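Side-chain contacts in pleckstrin homology domain-containing family A member 8 (Homo sapiens, PDB 5KDI), which binds simple glycosphingolipids in a GLTP-fold domain and probably carries them between membranes as a lipid transfer protein: residues A96-K101 against T198-H203; R102-L107 against P187-Q192; E113-E118 against D181-L186. The protein carries 2 engineered substitutions. All coordinates share one frame; numbering follows the deposited sequence. Where two conformers were deposited one is given.

Interaction 1 of 3, residues A96-K101 against T198-H203; sequences ALLWLK and TLYEVH. With 6S8 ((~{Z})-~{N}-[(~{E},2~{S},3~{R})-1-[(2~{R},3~{R},4~{S},5~{R},6~{R})-6-(hydroxymethyl)-3,4,5-tris(oxidanyl)oxan-2-yl]oxy-3-oxidanyl-octadec-4-en-2-yl]octadec-9-enamide), chain C.
Leu98 and Tyr200 are the closest pair by CA atoms, 8.3 Å apart, where helix 93-115 crosses helix 172-202. The axes of the short segments 96-101 and 198-202 come no closer than 12.0 Å, their N-to-C directions differ by 129°, and side chains span the distance. Both helices belong to the all-helical GLTP fold, which holds the glycolipid.

Every cross-segment contact here involves Tyr200. Lys101 NZ sits over one ring face, 3.5 Å from the ring centroid and 28° off the normal, a cation-pi contact shifted toward CG. The lysine chain starts with CG between the backbone N and the carbonyl carbon (chi1 83°) and bends at its last torsion. The same ammonium makes a salt bridge with Glu206.

Leu97 CD2 lies at the ring edge, 4.3 Å from Tyr200 CE1. Leu98 CB comes obliquely to CE2. Leu97 CB lies 3.4 Å from Tyr200 OH, which is hydrogen-bonded to the carbonyl of Thr94, one turn before Leu98.

Trp99 points to the lipid instead. One face of its indole lies against the sugar and its linkage, and Trp99 CZ3 is 3.3 Å from the amide oxygen OAA of 6S8.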
loop_
_atom_site.group_PDB
_atom_site.type_symbol
_atom_site.label_atom_id
_atom_site.label_comp_id
_atom_site.label_asym_id
_atom_site.label_seq_id
_atom_site.Cartn_x
_atom_site.Cartn_y
_atom_site.Cartn_z
ATOM N N ALA A 96 -4.057 -12.514 1.675
ATOM C CA ALA A 96 -4.492 -11.098 1.503
ATOM C C ALA A 96 -3.319 -10.181 1.813
ATOM O O ALA A 96 -3.024 -9.229 1.052
ATOM C CB ALA A 96 -5.704 -10.755 2.354
ATOM N N LEU A 97 -2.604 -10.472 2.904
ATOM C CA LEU A 97 -1.519 -9.600 3.305
ATOM C C LEU A 97 -0.305 -9.713 2.334
ATOM O O LEU A 97 0.470 -8.760 2.149
ATOM C CB LEU A 97 -1.169 -9.908 4.745
ATOM C CG LEU A 97 -0.071 -9.058 5.383
ATOM C CD1 LEU A 97 -0.425 -7.536 5.303
ATOM C CD2 LEU A 97 0.164 -9.573 6.820
ATOM N N LEU A 98 -0.105 -10.916 1.756
ATOM C CA LEU A 98 0.889 -11.095 0.710
ATOM C C LEU A 98 0.690 -10.078 -0.401
ATOM O O LEU A 98 1.627 -9.384 -0.853
ATOM C CB LEU A 98 0.876 -12.488 0.163
ATOM C CG LEU A 98 1.867 -12.852 -0.951
ATOM C CD1 LEU A 98 3.308 -12.727 -0.466
ATOM C CD2 LEU A 98 1.474 -14.199 -1.557
ATOM N N TRP A 99 -0.548 -10.023 -0.875
ATOM C CA TRP A 99 -0.866 -9.110 -1.977
ATOM C C TRP A 99 -0.915 -7.636 -1.536
ATOM O O TRP A 99 -0.535 -6.734 -2.328
ATOM C CB TRP A 99 -2.135 -9.539 -2.683
ATOM C CG TRP A 99 -1.903 -10.745 -3.505
ATOM C CD1 TRP A 99 -2.166 -12.098 -3.168
ATOM C CD2 TRP A 99 -1.217 -10.801 -4.784
ATOM N NE1 TRP A 99 -1.768 -12.922 -4.171
ATOM C CE2 TRP A 99 -1.194 -12.208 -5.177
ATOM C CE3 TRP A 99 -0.672 -9.839 -5.641
ATOM C CZ2 TRP A 99 -0.649 -12.607 -6.395
ATOM C CZ3 TRP A 99 -0.145 -10.263 -6.848
ATOM C CH2 TRP A 99 -0.145 -11.604 -7.216
ATOM N N LEU A 100 -1.317 -7.358 -0.292
ATOM C CA LEU A 100 -1.197 -5.996 0.235
ATOM C C LEU A 100 0.250 -5.529 0.270
ATOM O O LEU A 100 0.554 -4.393 -0.174
ATOM C CB LEU A 100 -1.863 -5.789 1.582
ATOM C CG LEU A 100 -3.353 -5.745 1.668
ATOM C CD1 LEU A 100 -3.766 -5.751 3.143
ATOM C CD2 LEU A 100 -3.812 -4.470 0.967
ATOM N N LYS A 101 1.160 -6.378 0.770
ATOM C CA LYS A 101 2.528 -5.936 0.848
ATOM C C LYS A 101 3.153 -5.737 -0.526
ATOM O O LYS A 101 3.925 -4.816 -0.725
ATOM C CB LYS A 101 3.355 -6.816 1.799
ATOM C CG LYS A 101 3.924 -8.100 1.254
ATOM C CD LYS A 101 4.898 -8.736 2.241
ATOM C CE LYS A 101 5.798 -9.777 1.581
ATOM N NZ LYS A 101 5.291 -11.081 2.044
ATOM N N THR A 198 10.484 -10.423 6.109
ATOM C CA THR A 198 11.223 -11.400 6.953
ATOM C C THR A 198 10.252 -12.497 7.472
ATOM O O THR A 198 10.556 -13.678 7.420
ATOM C CB THR A 198 11.962 -10.662 8.061
ATOM O OG1 THR A 198 12.903 -9.791 7.463
ATOM C CG2 THR A 198 12.649 -11.657 9.001
ATOM N N LEU A 199 9.079 -12.094 7.968
ATOM C CA LEU A 199 8.095 -13.008 8.478
ATOM C C LEU A 199 7.745 -14.029 7.375
ATOM O O LEU A 199 7.709 -15.237 7.619
ATOM C CB LEU A 199 6.877 -12.250 8.949
ATOM C CG LEU A 199 5.695 -13.105 9.419
ATOM C CD1 LEU A 199 5.929 -13.618 10.830
ATOM C CD2 LEU A 199 4.395 -12.239 9.373
ATOM N N TYR A 200 7.432 -13.514 6.181
ATOM C CA TYR A 200 7.067 -14.407 5.075
ATOM C C TYR A 200 8.225 -15.332 4.641
ATOM O O TYR A 200 8.001 -16.511 4.423
ATOM C CB TYR A 200 6.452 -13.637 3.942
ATOM C CG TYR A 200 4.974 -13.325 4.147
ATOM C CD1 TYR A 200 4.527 -12.509 5.182
ATOM C CD2 TYR A 200 4.011 -13.855 3.307
ATOM C CE1 TYR A 200 3.198 -12.228 5.372
ATOM C CE2 TYR A 200 2.679 -13.548 3.457
ATOM C CZ TYR A 200 2.248 -12.799 4.534
ATOM O OH TYR A 200 0.938 -12.524 4.733
ATOM N N GLU A 201 9.434 -14.789 4.545
ATOM C CA GLU A 201 10.582 -15.578 4.175
ATOM C C GLU A 201 10.837 -16.697 5.190
ATOM O O GLU A 201 11.058 -17.841 4.782
ATOM C CB GLU A 201 11.815 -14.714 3.936
ATOM C CG GLU A 201 11.610 -13.683 2.809
ATOM C CD GLU A 201 12.553 -12.468 2.893
ATOM O OE1 GLU A 201 13.522 -12.517 3.679
ATOM O OE2 GLU A 201 12.300 -11.454 2.183
ATOM N N VAL A 202 10.875 -16.341 6.470
ATOM C CA VAL A 202 11.231 -17.280 7.511
ATOM C C VAL A 202 10.237 -18.460 7.619
ATOM O O VAL A 202 10.644 -19.587 7.888
ATOM C CB VAL A 202 11.430 -16.592 8.891
ATOM C CG1 VAL A 202 11.677 -17.616 9.991
ATOM C CG2 VAL A 202 12.624 -15.669 8.851
ATOM N N HIS A 203 8.965 -18.197 7.342
ATOM C CA HIS A 203 7.926 -19.201 7.495
ATOM C C HIS A 203 7.563 -19.828 6.152
ATOM O O HIS A 203 6.619 -20.593 6.067
ATOM C CB HIS A 203 6.751 -18.614 8.182
ATOM C CG HIS A 203 7.055 -18.204 9.594
ATOM N ND1 HIS A 203 7.112 -19.095 10.617
ATOM C CD2 HIS A 203 7.438 -16.978 10.104
ATOM C CE1 HIS A 203 7.430 -18.441 11.768
ATOM N NE2 HIS A 203 7.665 -17.143 11.456
HETATM C C1 6S8 C . -3.865 -10.284 -7.784
HETATM C C2 6S8 C . -3.563 -8.958 -8.444
HETATM N N2 6S8 C . -3.321 -7.965 -7.407
HETATM C C3 6S8 C . -4.771 -8.526 -9.324
HETATM O O3 6S8 C . -4.996 -9.589 -10.274
HETATM C C4 6S8 C . -4.466 -7.245 -10.010
HETATM C C5 6S8 C . -5.216 -6.160 -9.801
HETATM C C6 6S8 C . -5.023 -4.815 -10.445
HETATM C C7 6S8 C . -3.825 -4.621 -11.338
HETATM C C8 6S8 C . -4.207 -3.440 -12.187
HETATM C C9 6S8 C . -2.953 -2.735 -12.551
HETATM C C10 6S8 C . -2.507 -1.899 -11.381
HETATM C C11 6S8 C . -2.537 -0.401 -11.740
HETATM C C12 6S8 C . -1.536 0.329 -10.862
HETATM C C13 6S8 C . -2.063 1.552 -10.127
HETATM C C14 6S8 C . -2.223 2.809 -10.966
HETATM C C15 6S8 C . -1.940 4.076 -10.144
HETATM C C16 6S8 C . -2.943 5.213 -10.218
HETATM C C17 6S8 C . -2.457 6.615 -10.620
HETATM C C18 6S8 C . -1.517 7.318 -9.652
HETATM C C1A 6S8 C . -4.980 -11.101 -5.814
HETATM O O1A 6S8 C . -4.993 -10.215 -6.913
HETATM C C2A 6S8 C . -5.853 -10.558 -4.717
HETATM O O2A 6S8 C . -5.307 -9.295 -4.291
HETATM C C3A 6S8 C . -6.030 -11.565 -3.583
HETATM O O3A 6S8 C . -6.974 -11.068 -2.662
HETATM C C4A 6S8 C . -6.464 -12.901 -4.155
HETATM O O4A 6S8 C . -7.832 -12.869 -4.551
HETATM O O5A 6S8 C . -5.198 -14.900 -7.076
HETATM C C5M 6S8 C . -5.527 -13.323 -5.271
HETATM C C6A 6S8 C . -5.959 -14.631 -5.880
HETATM O O6A 6S8 C . -5.525 -12.314 -6.285
HETATM C CAA 6S8 C . -2.214 -7.241 -7.343
HETATM O OAA 6S8 C . -1.235 -7.385 -8.072
HETATM C CAB 6S8 C . -2.208 -6.237 -6.230
HETATM C CAC 6S8 C . -2.877 -5.064 -7.006
HETATM C CAD 6S8 C . -2.045 -3.863 -6.876
HETATM C CAE 6S8 C . -2.890 -2.855 -6.151
HETATM C CAF 6S8 C . -2.012 -1.620 -6.019
HETATM C CAG 6S8 C . -2.045 -1.084 -4.576
HETATM C CAH 6S8 C . -2.051 0.449 -4.560
HETATM C CAI 6S8 C . -0.707 0.898 -5.054
HETATM C CAJ 6S8 C . -0.520 1.955 -5.849
HETATM C CAK 6S8 C . -1.599 2.869 -6.334
HETATM C CAL 6S8 C . -0.772 4.121 -6.653
HETATM C CAM 6S8 C . -1.566 5.410 -6.680
HETATM C CAN 6S8 C . -2.233 5.644 -5.357
HETATM C CAO 6S8 C . -2.406 7.128 -5.130
HETATM C CAP 6S8 C . -1.267 7.733 -4.357
HETATM C CAQ 6S8 C . -1.756 8.544 -3.200
HETATM C CAR 6S8 C . -0.777 8.377 -2.108
#

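Interaction 2 of 3, residues R102-L107 against P187-Q192; sequences RGLKFL and PAMEKQ. With 6S8 ((~{Z})-~{N}-[(~{E},2~{S},3~{R})-1-[(2~{R},3~{R},4~{S},5~{R},6~{R})-6-(hydroxymethyl)-3,4,5-tris(oxidanyl)oxan-2-yl]oxy-3-oxidanyl-octadec-4-en-2-yl]octadec-9-enamide), chain C.
Met189 reaches Leu104 and Leu107 with an extended chain that turns only at its end. CG is anti to the backbone N (chi1 -160°), and chi2 is extended too. This carries SD straight across to helix 93-115. The bend at chi3 (-47°) then swings CE toward Leu107. On the other side, Leu107 has its CG anti to its own backbone N (chi1 174°), which brings CD2 within 4.2 Å of Met189 CE. These two side chains cross at about a right angle.

The sulfur is the closest point of the contact. Met189 SD lies 3.5 Å from Leu104 O and 4.0 Å from Leu104 CB. The contact is by van der Waals touch, with no hydrogen bond between the segments. Leu104 also packs on Phe27 and Cys31 of helix 24-32.

Helix 93-115 is a wall of the lipid pocket in this GLTP fold. Met189 packs behind that wall, and the acyl chain of 6S8 runs along the front. The acyl chain passes close to the backbone at Gly103, whose O is 3.7 Å from 6S8 CAI. Phe106 CD2 comes within 3.6 Å of 6S8 CAJ, obliquely to the ring. Leu107 serves both sides. Its CD2 meets the methionine, while Leu107 CB lies 3.9 Å from 6S8 CAI and CD1 touches the chain farther along.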
loop_
_atom_site.group_PDB
_atom_site.type_symbol
_atom_site.label_atom_id
_atom_site.label_comp_id
_atom_site.label_asym_id
_atom_site.label_seq_id
_atom_site.Cartn_x
_atom_site.Cartn_y
_atom_site.Cartn_z
ATOM N N ARG A 102 2.729 -6.563 -1.495
ATOM C CA ARG A 102 3.216 -6.411 -2.844
ATOM C C ARG A 102 2.730 -5.063 -3.417
ATOM O O ARG A 102 3.483 -4.345 -4.072
ATOM C CB ARG A 102 2.795 -7.596 -3.728
ATOM C CG ARG A 102 3.531 -8.880 -3.378
ATOM C CD ARG A 102 2.913 -10.068 -4.125
ATOM N NE ARG A 102 3.669 -11.285 -3.845
ATOM C CZ ARG A 102 3.416 -12.461 -4.416
ATOM N NH1 ARG A 102 2.341 -12.545 -5.184
ATOM N NH2 ARG A 102 4.198 -13.524 -4.173
ATOM N N GLY A 103 1.479 -4.762 -3.162
ATOM C CA GLY A 103 0.963 -3.529 -3.631
ATOM C C GLY A 103 1.597 -2.294 -2.962
ATOM O O GLY A 103 1.896 -1.290 -3.616
ATOM N N LEU A 104 1.874 -2.421 -1.668
ATOM C CA LEU A 104 2.537 -1.314 -0.949
ATOM C C LEU A 104 3.978 -1.125 -1.449
ATOM O O LEU A 104 4.470 0.025 -1.481
ATOM C CB LEU A 104 2.493 -1.557 0.544
ATOM C CG LEU A 104 1.119 -1.472 1.246
ATOM C CD1 LEU A 104 1.296 -1.823 2.710
ATOM C CD2 LEU A 104 0.528 -0.099 1.106
ATOM N N LYS A 105 4.679 -2.229 -1.789
ATOM C CA LYS A 105 6.053 -2.072 -2.318
ATOM C C LYS A 105 6.001 -1.217 -3.629
ATOM O O LYS A 105 6.857 -0.361 -3.853
ATOM C CB LYS A 105 6.751 -3.389 -2.601
ATOM C CG LYS A 105 7.088 -4.173 -1.366
ATOM C CD LYS A 105 8.507 -3.941 -0.855
ATOM C CE LYS A 105 8.941 -4.908 0.277
ATOM N NZ LYS A 105 9.247 -6.186 -0.374
ATOM N N PHE A 106 5.005 -1.473 -4.486
ATOM C CA PHE A 106 4.752 -0.676 -5.678
ATOM C C PHE A 106 4.479 0.808 -5.339
ATOM O O PHE A 106 5.138 1.732 -5.879
ATOM C CB PHE A 106 3.659 -1.280 -6.541
ATOM C CG PHE A 106 3.202 -0.393 -7.674
ATOM C CD1 PHE A 106 4.029 -0.079 -8.728
ATOM C CD2 PHE A 106 1.968 0.167 -7.651
ATOM C CE1 PHE A 106 3.591 0.746 -9.784
ATOM C CE2 PHE A 106 1.534 0.967 -8.680
ATOM C CZ PHE A 106 2.346 1.279 -9.740
ATOM N N LEU A 107 3.555 1.042 -4.393
ATOM C CA LEU A 107 3.248 2.391 -3.962
ATOM C C LEU A 107 4.520 3.128 -3.454
ATOM O O LEU A 107 4.760 4.283 -3.789
ATOM C CB LEU A 107 2.175 2.306 -2.826
ATOM C CG LEU A 107 1.855 3.655 -2.181
ATOM C CD1 LEU A 107 1.227 4.656 -3.193
ATOM C CD2 LEU A 107 0.953 3.368 -0.991
ATOM N N PRO A 187 10.032 5.856 4.734
ATOM C CA PRO A 187 10.858 4.968 5.563
ATOM C C PRO A 187 10.041 4.207 6.570
ATOM O O PRO A 187 10.394 3.067 6.952
ATOM C CB PRO A 187 11.838 5.882 6.222
ATOM C CG PRO A 187 11.301 7.203 6.109
ATOM C CD PRO A 187 10.444 7.268 4.868
ATOM N N ALA A 188 8.937 4.794 7.047
ATOM C CA ALA A 188 8.062 4.052 7.983
ATOM C C ALA A 188 7.457 2.854 7.267
ATOM O O ALA A 188 7.463 1.758 7.800
ATOM C CB ALA A 188 6.938 4.964 8.531
ATOM N N MET A 189 6.963 3.055 6.058
ATOM C CA MET A 189 6.426 1.964 5.258
ATOM C C MET A 189 7.491 0.892 5.004
ATOM O O MET A 189 7.263 -0.323 5.164
ATOM C CB MET A 189 5.795 2.442 3.947
ATOM C CG MET A 189 4.855 1.402 3.409
ATOM S SD MET A 189 4.611 1.608 1.631
ATOM C CE MET A 189 4.319 3.345 1.492
ATOM N N GLU A 190 8.690 1.349 4.615
ATOM C CA GLU A 190 9.823 0.419 4.341
ATOM C C GLU A 190 10.065 -0.464 5.573
ATOM O O GLU A 190 10.343 -1.662 5.438
ATOM C CB GLU A 190 11.069 1.206 3.986
ATOM C CG GLU A 190 12.315 0.451 3.549
ATOM C CD GLU A 190 13.543 1.356 3.204
ATOM O OE1 GLU A 190 13.509 2.595 3.411
ATOM O OE2 GLU A 190 14.584 0.827 2.733
ATOM N N LYS A 191 10.090 0.152 6.761
ATOM C CA LYS A 191 10.371 -0.592 7.973
ATOM C C LYS A 191 9.340 -1.732 8.174
ATOM O O LYS A 191 9.697 -2.879 8.486
ATOM C CB LYS A 191 10.387 0.335 9.196
ATOM C CG LYS A 191 10.582 -0.375 10.507
ATOM C CD LYS A 191 10.572 0.633 11.649
ATOM C CE LYS A 191 10.958 -0.032 12.956
ATOM N NZ LYS A 191 12.431 -0.130 13.196
ATOM N N GLN A 192 8.074 -1.381 8.019
ATOM C CA GLN A 192 7.007 -2.353 8.178
ATOM C C GLN A 192 7.045 -3.425 7.100
ATOM O O GLN A 192 6.878 -4.628 7.402
ATOM C CB GLN A 192 5.664 -1.653 8.249
ATOM C CG GLN A 192 5.563 -0.752 9.483
ATOM C CD GLN A 192 4.408 0.185 9.477
ATOM O OE1 GLN A 192 3.323 -0.168 8.944
ATOM N NE2 GLN A 192 4.594 1.403 10.107
HETATM C C1 6S8 C . -3.865 -10.284 -7.784
HETATM C C2 6S8 C . -3.563 -8.958 -8.444
HETATM N N2 6S8 C . -3.321 -7.965 -7.407
HETATM C C3 6S8 C . -4.771 -8.526 -9.324
HETATM O O3 6S8 C . -4.996 -9.589 -10.274
HETATM C C4 6S8 C . -4.466 -7.245 -10.010
HETATM C C5 6S8 C . -5.216 -6.160 -9.801
HETATM C C6 6S8 C . -5.023 -4.815 -10.445
HETATM C C7 6S8 C . -3.825 -4.621 -11.338
HETATM C C8 6S8 C . -4.207 -3.440 -12.187
HETATM C C9 6S8 C . -2.953 -2.735 -12.551
HETATM C C10 6S8 C . -2.507 -1.899 -11.381
HETATM C C11 6S8 C . -2.537 -0.401 -11.740
HETATM C C12 6S8 C . -1.536 0.329 -10.862
HETATM C C13 6S8 C . -2.063 1.552 -10.127
HETATM C C14 6S8 C . -2.223 2.809 -10.966
HETATM C C15 6S8 C . -1.940 4.076 -10.144
HETATM C C16 6S8 C . -2.943 5.213 -10.218
HETATM C C17 6S8 C . -2.457 6.615 -10.620
HETATM C C18 6S8 C . -1.517 7.318 -9.652
HETATM C C1A 6S8 C . -4.980 -11.101 -5.814
HETATM O O1A 6S8 C . -4.993 -10.215 -6.913
HETATM C C2A 6S8 C . -5.853 -10.558 -4.717
HETATM O O2A 6S8 C . -5.307 -9.295 -4.291
HETATM C C3A 6S8 C . -6.030 -11.565 -3.583
HETATM O O3A 6S8 C . -6.974 -11.068 -2.662
HETATM C C4A 6S8 C . -6.464 -12.901 -4.155
HETATM O O4A 6S8 C . -7.832 -12.869 -4.551
HETATM O O5A 6S8 C . -5.198 -14.900 -7.076
HETATM C C5M 6S8 C . -5.527 -13.323 -5.271
HETATM C C6A 6S8 C . -5.959 -14.631 -5.880
HETATM O O6A 6S8 C . -5.525 -12.314 -6.285
HETATM C CAA 6S8 C . -2.214 -7.241 -7.343
HETATM O OAA 6S8 C . -1.235 -7.385 -8.072
HETATM C CAB 6S8 C . -2.208 -6.237 -6.230
HETATM C CAC 6S8 C . -2.877 -5.064 -7.006
HETATM C CAD 6S8 C . -2.045 -3.863 -6.876
HETATM C CAE 6S8 C . -2.890 -2.855 -6.151
HETATM C CAF 6S8 C . -2.012 -1.620 -6.019
HETATM C CAG 6S8 C . -2.045 -1.084 -4.576
HETATM C CAH 6S8 C . -2.051 0.449 -4.560
HETATM C CAI 6S8 C . -0.707 0.898 -5.054
HETATM C CAJ 6S8 C . -0.520 1.955 -5.849
HETATM C CAK 6S8 C . -1.599 2.869 -6.334
HETATM C CAL 6S8 C . -0.772 4.121 -6.653
HETATM C CAM 6S8 C . -1.566 5.410 -6.680
HETATM C CAN 6S8 C . -2.233 5.644 -5.357
HETATM C CAO 6S8 C . -2.406 7.128 -5.130
HETATM C CAP 6S8 C . -1.267 7.733 -4.357
HETATM C CAQ 6S8 C . -1.756 8.544 -3.200
HETATM C CAR 6S8 C . -0.777 8.377 -2.108
#

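Interaction 3 of 3, residues E113-E118 against D181-L186; sequences EVKNGE and DLSLYL
Lys115 meets Leu182, Ser183 and Leu186 with different parts of one long side chain. Apolar contacts come first. Lys115 CB is 4.0 Å from Leu182 CD1, and Lys115 CD is 4.0 Å from Leu186 CD1. The lysine slides past both leucines in the opposite direction. Its CG is anti to the backbone N (chi1 -177°), and the chain stays extended until chi4. Leu182 and Leu186 are one helical turn apart, so the methylenes lie along a two-residue apolar strip.

The polar contact lies at the end. An unusual, nearly eclipsed chi4 (21°), which looks strained, turns the ammonium to the serine, and Lys115 NZ donates to Ser183 OG at 2.8 Å. Lys115 NZ also bonds Gln179 OE1, and Ser183 OG bonds the Gln179 carbonyl oxygen. The lysine is thus bonded to helix 172-202 at both Ser183 and Gln179.

Backbone bonds cap the C-terminal end of helix 93-115. Glu118 N bonds to Glu113 O at 3.0 Å, and Gly117 N to Val114 O at 3.1 Å. Gly117 takes the positive phi of 103° as the C-prime residue. Lys115 thus grips helix 172-202 just before a Schellman motif closes helix 93-115.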
loop_
_atom_site.group_PDB
_atom_site.type_symbol
_atom_site.label_atom_id
_atom_site.label_comp_id
_atom_site.label_asym_id
_atom_site.label_seq_id
_atom_site.Cartn_x
_atom_site.Cartn_y
_atom_site.Cartn_z
ATOM N N GLU A 113 9.980 7.773 -6.486
ATOM C CA GLU A 113 10.293 8.476 -7.738
ATOM C C GLU A 113 9.791 9.915 -7.677
ATOM O O GLU A 113 10.505 10.849 -8.042
ATOM C CB GLU A 113 9.647 7.780 -8.940
ATOM C CG GLU A 113 10.291 6.503 -9.350
ATOM C CD GLU A 113 11.256 6.629 -10.527
ATOM O OE1 GLU A 113 11.221 7.609 -11.340
ATOM O OE2 GLU A 113 12.084 5.735 -10.608
ATOM N N VAL A 114 8.525 10.076 -7.305
ATOM C CA VAL A 114 7.937 11.429 -7.126
ATOM C C VAL A 114 8.691 12.303 -6.133
ATOM O O VAL A 114 8.981 13.461 -6.431
ATOM C CB VAL A 114 6.429 11.394 -6.761
ATOM C CG1 VAL A 114 5.944 12.843 -6.568
ATOM C CG2 VAL A 114 5.643 10.671 -7.892
ATOM N N LYS A 115 9.029 11.752 -4.984
ATOM C CA LYS A 115 9.767 12.481 -3.955
ATOM C C LYS A 115 11.140 12.941 -4.449
ATOM O O LYS A 115 11.615 13.987 -4.030
ATOM C CB LYS A 115 9.959 11.627 -2.718
ATOM C CG LYS A 115 10.663 12.332 -1.570
ATOM C CD LYS A 115 11.050 11.457 -0.431
ATOM C CE LYS A 115 12.057 12.127 0.516
ATOM N NZ LYS A 115 12.126 13.615 0.471
ATOM N N ASN A 116 11.779 12.133 -5.295
ATOM C CA ASN A 116 13.117 12.394 -5.796
ATOM C C ASN A 116 13.070 13.291 -7.065
ATOM O O ASN A 116 14.064 13.547 -7.728
ATOM C CB ASN A 116 13.874 11.061 -6.088
ATOM C CG ASN A 116 14.226 10.255 -4.848
ATOM O OD1 ASN A 116 14.263 10.760 -3.697
ATOM N ND2 ASN A 116 14.488 8.941 -5.081
ATOM N N GLY A 117 11.882 13.788 -7.381
ATOM C CA GLY A 117 11.702 14.842 -8.352
ATOM C C GLY A 117 11.197 14.444 -9.710
ATOM O O GLY A 117 11.268 15.240 -10.629
ATOM N N GLU A 118 10.669 13.226 -9.857
ATOM C CA GLU A 118 10.065 12.806 -11.139
ATOM C C GLU A 118 8.701 13.458 -11.310
ATOM O O GLU A 118 7.817 13.319 -10.442
ATOM C CB GLU A 118 9.938 11.310 -11.243
ATOM C CG GLU A 118 9.346 10.834 -12.541
ATOM C CD GLU A 118 10.179 11.205 -13.772
ATOM O OE1 GLU A 118 11.298 10.718 -13.888
ATOM O OE2 GLU A 118 9.687 11.940 -14.653
ATOM N N ASP A 181 6.478 15.243 4.515
ATOM C CA ASP A 181 5.588 14.148 4.842
ATOM C C ASP A 181 6.031 12.828 4.234
ATOM O O ASP A 181 5.930 11.763 4.892
ATOM C CB ASP A 181 4.167 14.501 4.414
ATOM C CG ASP A 181 3.550 15.585 5.263
ATOM O OD1 ASP A 181 4.129 15.915 6.343
ATOM O OD2 ASP A 181 2.473 16.105 4.848
ATOM N N LEU A 182 6.466 12.852 2.963
ATOM C CA LEU A 182 6.994 11.631 2.324
ATOM C C LEU A 182 8.269 11.140 2.944
ATOM O O LEU A 182 8.517 9.910 2.996
ATOM C CB LEU A 182 7.170 11.814 0.813
ATOM C CG LEU A 182 5.875 11.833 -0.009
ATOM C CD1 LEU A 182 6.157 12.212 -1.461
ATOM C CD2 LEU A 182 5.068 10.547 0.210
ATOM N N SER A 183 9.079 12.056 3.476
ATOM C CA SER A 183 10.325 11.663 4.173
ATOM C C SER A 183 10.102 10.914 5.473
ATOM O O SER A 183 11.022 10.253 5.973
ATOM C CB SER A 183 11.183 12.898 4.424
ATOM O OG SER A 183 11.694 13.387 3.242
ATOM N N LEU A 184 8.873 10.975 6.015
ATOM C CA LEU A 184 8.458 10.120 7.130
ATOM C C LEU A 184 7.657 8.882 6.631
ATOM O O LEU A 184 7.901 7.777 7.093
ATOM C CB LEU A 184 7.542 10.944 8.066
ATOM C CG LEU A 184 8.243 12.008 8.873
ATOM C CD1 LEU A 184 7.174 12.934 9.456
ATOM C CD2 LEU A 184 9.114 11.322 9.941
ATOM N N TYR A 185 6.724 9.129 5.716
ATOM C CA TYR A 185 5.817 8.091 5.212
ATOM C C TYR A 185 6.556 6.897 4.610
ATOM O O TYR A 185 6.317 5.734 4.934
ATOM C CB TYR A 185 4.874 8.716 4.179
ATOM C CG TYR A 185 3.727 7.886 3.666
ATOM C CD1 TYR A 185 2.493 7.859 4.320
ATOM C CD2 TYR A 185 3.843 7.183 2.491
ATOM C CE1 TYR A 185 1.411 7.172 3.769
ATOM C CE2 TYR A 185 2.788 6.529 1.940
ATOM C CZ TYR A 185 1.595 6.493 2.587
ATOM O OH TYR A 185 0.551 5.841 1.957
ATOM N N LEU A 186 7.522 7.202 3.759
ATOM C CA LEU A 186 8.240 6.164 3.024
ATOM C C LEU A 186 9.153 5.282 3.883
ATOM O O LEU A 186 9.037 4.082 3.821
ATOM C CB LEU A 186 8.906 6.734 1.801
ATOM C CG LEU A 186 7.991 7.422 0.784
ATOM C CD1 LEU A 186 8.840 8.134 -0.250
ATOM C CD2 LEU A 186 6.985 6.478 0.117
#

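All three contacts join helix 93-115 to helix 172-202, and they are nested along the chain, interaction 3 innermost. Interactions 1 and 2 are buried; interaction 3 is partly exposed. The centre of interaction 2 is about 12 Å from that of each of the others. Its contacts are van der Waals, without hydrogen bonds or charges. Interactions 1 and 3, farther from the centre of the chain, each use a lysine: over an aromatic face in interaction 1, and to a hydroxyl in interaction 3. Interactions 1 and 2 also touch the bound lipid, near the headgroup and along the acyl chain respectively. Interactions 2 and 3 meet directly, through Leu107 CD2 and Tyr185 OH, 3.9 Å apart.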